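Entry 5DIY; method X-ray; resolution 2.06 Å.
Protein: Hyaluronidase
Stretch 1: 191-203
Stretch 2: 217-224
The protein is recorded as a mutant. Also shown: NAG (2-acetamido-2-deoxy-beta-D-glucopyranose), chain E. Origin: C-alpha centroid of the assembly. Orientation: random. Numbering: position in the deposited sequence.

Stretch 1 (191-203) FWTGPNVCSHEIT
Stretch 2 217-224: PATLWDNY

The two stretches meet as parallel neighbours in a sheet. Phe 191 pairs with Thr 219 (CA to CA 4.9 Å) and Trp 192 with Leu 220 (CA to CA 5.1 Å), with phi/psi of -77/159 and -163/138 at Phe 191 and Trp 192, and -104/133 and -87/123 opposite them. Trp 221 N donates to Trp 192 O at 2.9 Å and 147°; Trp 192 N to Thr 219 O, 3.1 Å at 120°, is weak. Thr 193 CA continues the register, lying 3.2 Å from Trp 221 O in a CA-H...O contact.

The side chains of Phe 191 and Thr 219 share one sheet face. Phe 191, with chi1 off-well at -92°, brings its CE1 within 3.7 Å of Thr 219 CG2 and its CD1 within 3.5 Å of Trp 221 CB. Trp 221 (chi1 t, chi2 -38°) turns its edge to the Phe 191 ring face: ring centroids lie 5.1 Å apart, planes at 69°. NAG O7 lies over a face of the Trp 221 indole.

Trp 192 (t, chi2 -101°) and Leu 220 (m, t) occupy the other face. Leu 220 CD2 fills the space between the edge of the Trp 192 ring, 4.4 Å from CD1, and Ile 202 (m, t), whose CD1 approaches it to 3.8 Å. Trp 192 CB also touches Ala 218 CB at 4.3 Å.

After Trp 192 stretch 1 leaves the strand. Gly 194, at 117/-158, has room for no CB: an ideal one would lie 2.3 Å from Ser 199 OG. Thr 193 OG1 (p) donates to Asn 196 O at 2.9 Å, bracing the turn that returns Cys 198 to Asn 223, CA to CA 4.9 Å. In the remaining gap, one water accepts from Asn 223 N at 2.9 Å and Ser 199 N at 3.3 Å, linking the two backbones.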

# COMPACT_ATOMS: atom_id res chain seq x y z
N PHE C 191 -18.05 -5.66 0.62
CA PHE C 191 -16.68 -5.34 0.21
C PHE C 191 -15.98 -6.51 -0.47
O PHE C 191 -16.34 -7.68 -0.27
CB PHE C 191 -15.83 -4.89 1.42
CG PHE C 191 -15.82 -3.41 1.66
CD1 PHE C 191 -15.50 -2.52 0.64
CD2 PHE C 191 -16.05 -2.90 2.94
CE1 PHE C 191 -15.46 -1.16 0.87
CE2 PHE C 191 -16.01 -1.54 3.18
CZ PHE C 191 -15.71 -0.66 2.14
N TRP C 192 -14.95 -6.18 -1.24
CA TRP C 192 -14.14 -7.16 -1.95
C TRP C 192 -12.84 -6.47 -2.36
O TRP C 192 -12.87 -5.32 -2.81
CB TRP C 192 -14.92 -7.64 -3.17
CG TRP C 192 -14.23 -8.69 -3.94
CD1 TRP C 192 -13.54 -8.52 -5.10
CD2 TRP C 192 -14.16 -10.07 -3.62
NE1 TRP C 192 -13.03 -9.72 -5.52
CE2 TRP C 192 -13.40 -10.70 -4.63
CE3 TRP C 192 -14.66 -10.85 -2.58
CZ2 TRP C 192 -13.13 -12.06 -4.63
CZ3 TRP C 192 -14.40 -12.22 -2.57
CH2 TRP C 192 -13.64 -12.81 -3.59
N THR C 193 -11.70 -7.15 -2.21
CA THR C 193 -10.39 -6.54 -2.49
C THR C 193 -9.77 -6.94 -3.83
O THR C 193 -8.81 -6.31 -4.27
CB THR C 193 -9.37 -6.78 -1.33
OG1 THR C 193 -8.90 -8.13 -1.34
CG2 THR C 193 -9.99 -6.47 0.03
N GLY C 194 -10.31 -7.98 -4.47
CA GLY C 194 -9.93 -8.36 -5.83
C GLY C 194 -9.31 -9.75 -5.83
O GLY C 194 -9.56 -10.51 -4.91
N PRO C 195 -8.51 -10.09 -6.86
CA PRO C 195 -7.87 -11.42 -6.87
C PRO C 195 -6.92 -11.70 -5.69
O PRO C 195 -6.78 -12.84 -5.29
CB PRO C 195 -7.10 -11.43 -8.20
CG PRO C 195 -7.84 -10.47 -9.06
CD PRO C 195 -8.32 -9.38 -8.14
N ASN C 196 -6.30 -10.65 -5.15
CA ASN C 196 -5.40 -10.76 -3.98
C ASN C 196 -5.84 -9.78 -2.90
O ASN C 196 -6.77 -9.01 -3.11
CB ASN C 196 -3.95 -10.46 -4.40
CG ASN C 196 -3.53 -11.24 -5.63
OD1 ASN C 196 -3.26 -12.44 -5.55
ND2 ASN C 196 -3.47 -10.57 -6.78
N VAL C 197 -5.15 -9.82 -1.76
CA VAL C 197 -5.39 -8.87 -0.68
C VAL C 197 -5.08 -7.47 -1.21
O VAL C 197 -5.92 -6.58 -1.17
CB VAL C 197 -4.54 -9.18 0.59
CG1 VAL C 197 -4.64 -8.06 1.61
CG2 VAL C 197 -4.98 -10.50 1.21
N CYS C 198 -3.86 -7.31 -1.71
CA CYS C 198 -3.45 -6.14 -2.48
C CYS C 198 -3.38 -6.60 -3.93
O CYS C 198 -2.43 -7.29 -4.31
CB CYS C 198 -2.09 -5.65 -1.99
SG CYS C 198 -2.08 -5.28 -0.24
N SER C 199 -4.38 -6.24 -4.73
CA SER C 199 -4.55 -6.81 -6.06
C SER C 199 -3.65 -6.13 -7.09
O SER C 199 -3.56 -4.90 -7.12
CB SER C 199 -6.01 -6.75 -6.52
OG SER C 199 -6.81 -7.65 -5.77
N HIS C 200 -2.99 -6.95 -7.92
CA HIS C 200 -2.19 -6.43 -9.03
C HIS C 200 -3.06 -5.72 -10.04
O HIS C 200 -2.77 -4.60 -10.44
CB HIS C 200 -1.41 -7.54 -9.74
CG HIS C 200 -0.60 -7.05 -10.90
ND1 HIS C 200 -0.58 -7.69 -12.12
CD2 HIS C 200 0.18 -5.96 -11.04
CE1 HIS C 200 0.20 -7.02 -12.96
NE2 HIS C 200 0.67 -5.96 -12.32
N GLU C 201 -4.13 -6.40 -10.44
CA GLU C 201 -5.09 -5.86 -11.40
C GLU C 201 -6.50 -6.21 -10.95
O GLU C 201 -6.72 -7.24 -10.31
CB GLU C 201 -4.82 -6.43 -12.79
CG GLU C 201 -4.70 -7.95 -12.82
CD GLU C 201 -4.65 -8.52 -14.23
OE1 GLU C 201 -4.22 -7.81 -15.17
OE2 GLU C 201 -5.04 -9.70 -14.38
N ILE C 202 -7.45 -5.34 -11.27
CA ILE C 202 -8.87 -5.62 -11.04
C ILE C 202 -9.57 -5.47 -12.39
O ILE C 202 -9.63 -4.37 -12.95
CB ILE C 202 -9.49 -4.71 -9.95
CG1 ILE C 202 -8.65 -4.78 -8.67
CG2 ILE C 202 -10.92 -5.14 -9.64
CD1 ILE C 202 -9.21 -3.99 -7.51
N THR C 203 -10.09 -6.59 -12.90
CA THR C 203 -10.73 -6.64 -14.22
C THR C 203 -12.26 -6.67 -14.13
O THR C 203 -12.82 -7.09 -13.11
CB THR C 203 -10.27 -7.89 -15.00
OG1 THR C 203 -10.69 -9.06 -14.29
CG2 THR C 203 -8.75 -7.89 -15.16
N PRO C 217 -23.87 -5.64 -7.26
CA PRO C 217 -22.54 -5.06 -7.50
C PRO C 217 -21.76 -4.95 -6.19
O PRO C 217 -22.31 -4.51 -5.19
CB PRO C 217 -22.86 -3.67 -8.06
CG PRO C 217 -24.24 -3.77 -8.59
CD PRO C 217 -24.95 -4.73 -7.68
N ALA C 218 -20.50 -5.38 -6.20
CA ALA C 218 -19.64 -5.28 -5.02
C ALA C 218 -19.12 -3.86 -4.86
O ALA C 218 -19.15 -3.07 -5.81
CB ALA C 218 -18.47 -6.24 -5.14
N THR C 219 -18.67 -3.53 -3.65
CA THR C 219 -17.93 -2.30 -3.39
C THR C 219 -16.48 -2.73 -3.23
O THR C 219 -16.20 -3.71 -2.55
CB THR C 219 -18.41 -1.61 -2.10
OG1 THR C 219 -19.83 -1.46 -2.14
CG2 THR C 219 -17.76 -0.23 -1.93
N LEU C 220 -15.56 -2.03 -3.89
CA LEU C 220 -14.15 -2.40 -3.81
C LEU C 220 -13.48 -1.76 -2.60
O LEU C 220 -13.52 -0.54 -2.43
CB LEU C 220 -13.40 -2.02 -5.09
CG LEU C 220 -13.50 -2.99 -6.26
CD1 LEU C 220 -12.99 -2.29 -7.52
CD2 LEU C 220 -12.72 -4.28 -6.01
N TRP C 221 -12.89 -2.61 -1.76
CA TRP C 221 -11.93 -2.22 -0.75
C TRP C 221 -10.60 -2.41 -1.45
O TRP C 221 -10.09 -3.52 -1.52
CB TRP C 221 -12.04 -3.14 0.48
CG TRP C 221 -11.12 -2.86 1.64
CD1 TRP C 221 -9.81 -2.46 1.59
CD2 TRP C 221 -11.43 -3.02 3.03
NE1 TRP C 221 -9.31 -2.34 2.86
CE2 TRP C 221 -10.28 -2.67 3.76
CE3 TRP C 221 -12.59 -3.40 3.72
CZ2 TRP C 221 -10.24 -2.70 5.15
CZ3 TRP C 221 -12.55 -3.43 5.11
CH2 TRP C 221 -11.38 -3.08 5.81
N ASP C 222 -10.03 -1.34 -2.00
CA ASP C 222 -8.83 -1.46 -2.80
C ASP C 222 -7.61 -1.17 -1.92
O ASP C 222 -7.44 -0.04 -1.45
CB ASP C 222 -8.89 -0.53 -4.01
CG ASP C 222 -8.07 -1.05 -5.19
OD1 ASP C 222 -7.30 -2.02 -5.02
OD2 ASP C 222 -8.21 -0.49 -6.30
N ASN C 223 -6.78 -2.18 -1.70
CA ASN C 223 -5.64 -2.08 -0.80
C ASN C 223 -4.42 -1.51 -1.51
O ASN C 223 -3.41 -2.19 -1.70
CB ASN C 223 -5.31 -3.45 -0.18
CG ASN C 223 -6.28 -3.86 0.91
OD1 ASN C 223 -6.89 -4.92 0.83
ND2 ASN C 223 -6.38 -3.06 1.94
N TYR C 224 -4.54 -0.25 -1.89
CA TYR C 224 -3.45 0.56 -2.40
C TYR C 224 -3.85 2.02 -2.08
O TYR C 224 -5.00 2.38 -2.35
CB TYR C 224 -3.25 0.36 -3.91
CG TYR C 224 -2.03 1.10 -4.40
CD1 TYR C 224 -0.75 0.54 -4.27
CD2 TYR C 224 -2.13 2.39 -4.91
CE1 TYR C 224 0.39 1.24 -4.67
CE2 TYR C 224 -1.01 3.09 -5.32
CZ TYR C 224 0.25 2.52 -5.19
OH TYR C 224 1.35 3.23 -5.59
C1 NAG E . -6.05 -7.01 5.16
C2 NAG E . -6.99 -6.09 5.95
C3 NAG E . -6.59 -4.61 5.94
C4 NAG E . -5.09 -4.47 5.71
C5 NAG E . -4.77 -5.04 4.34
C6 NAG E . -3.27 -4.96 3.99
C7 NAG E . -8.84 -6.04 4.30
C8 NAG E . -10.31 -6.28 4.12
N2 NAG E . -8.38 -6.26 5.54
O3 NAG E . -6.96 -4.02 7.19
O4 NAG E . -4.72 -3.09 5.72
O5 NAG E . -5.25 -6.38 4.15
O6 NAG E . -2.45 -5.56 5.01
O7 NAG E . -8.12 -5.69 3.37
O HOH W 1 -6.79 -4.33 -3.63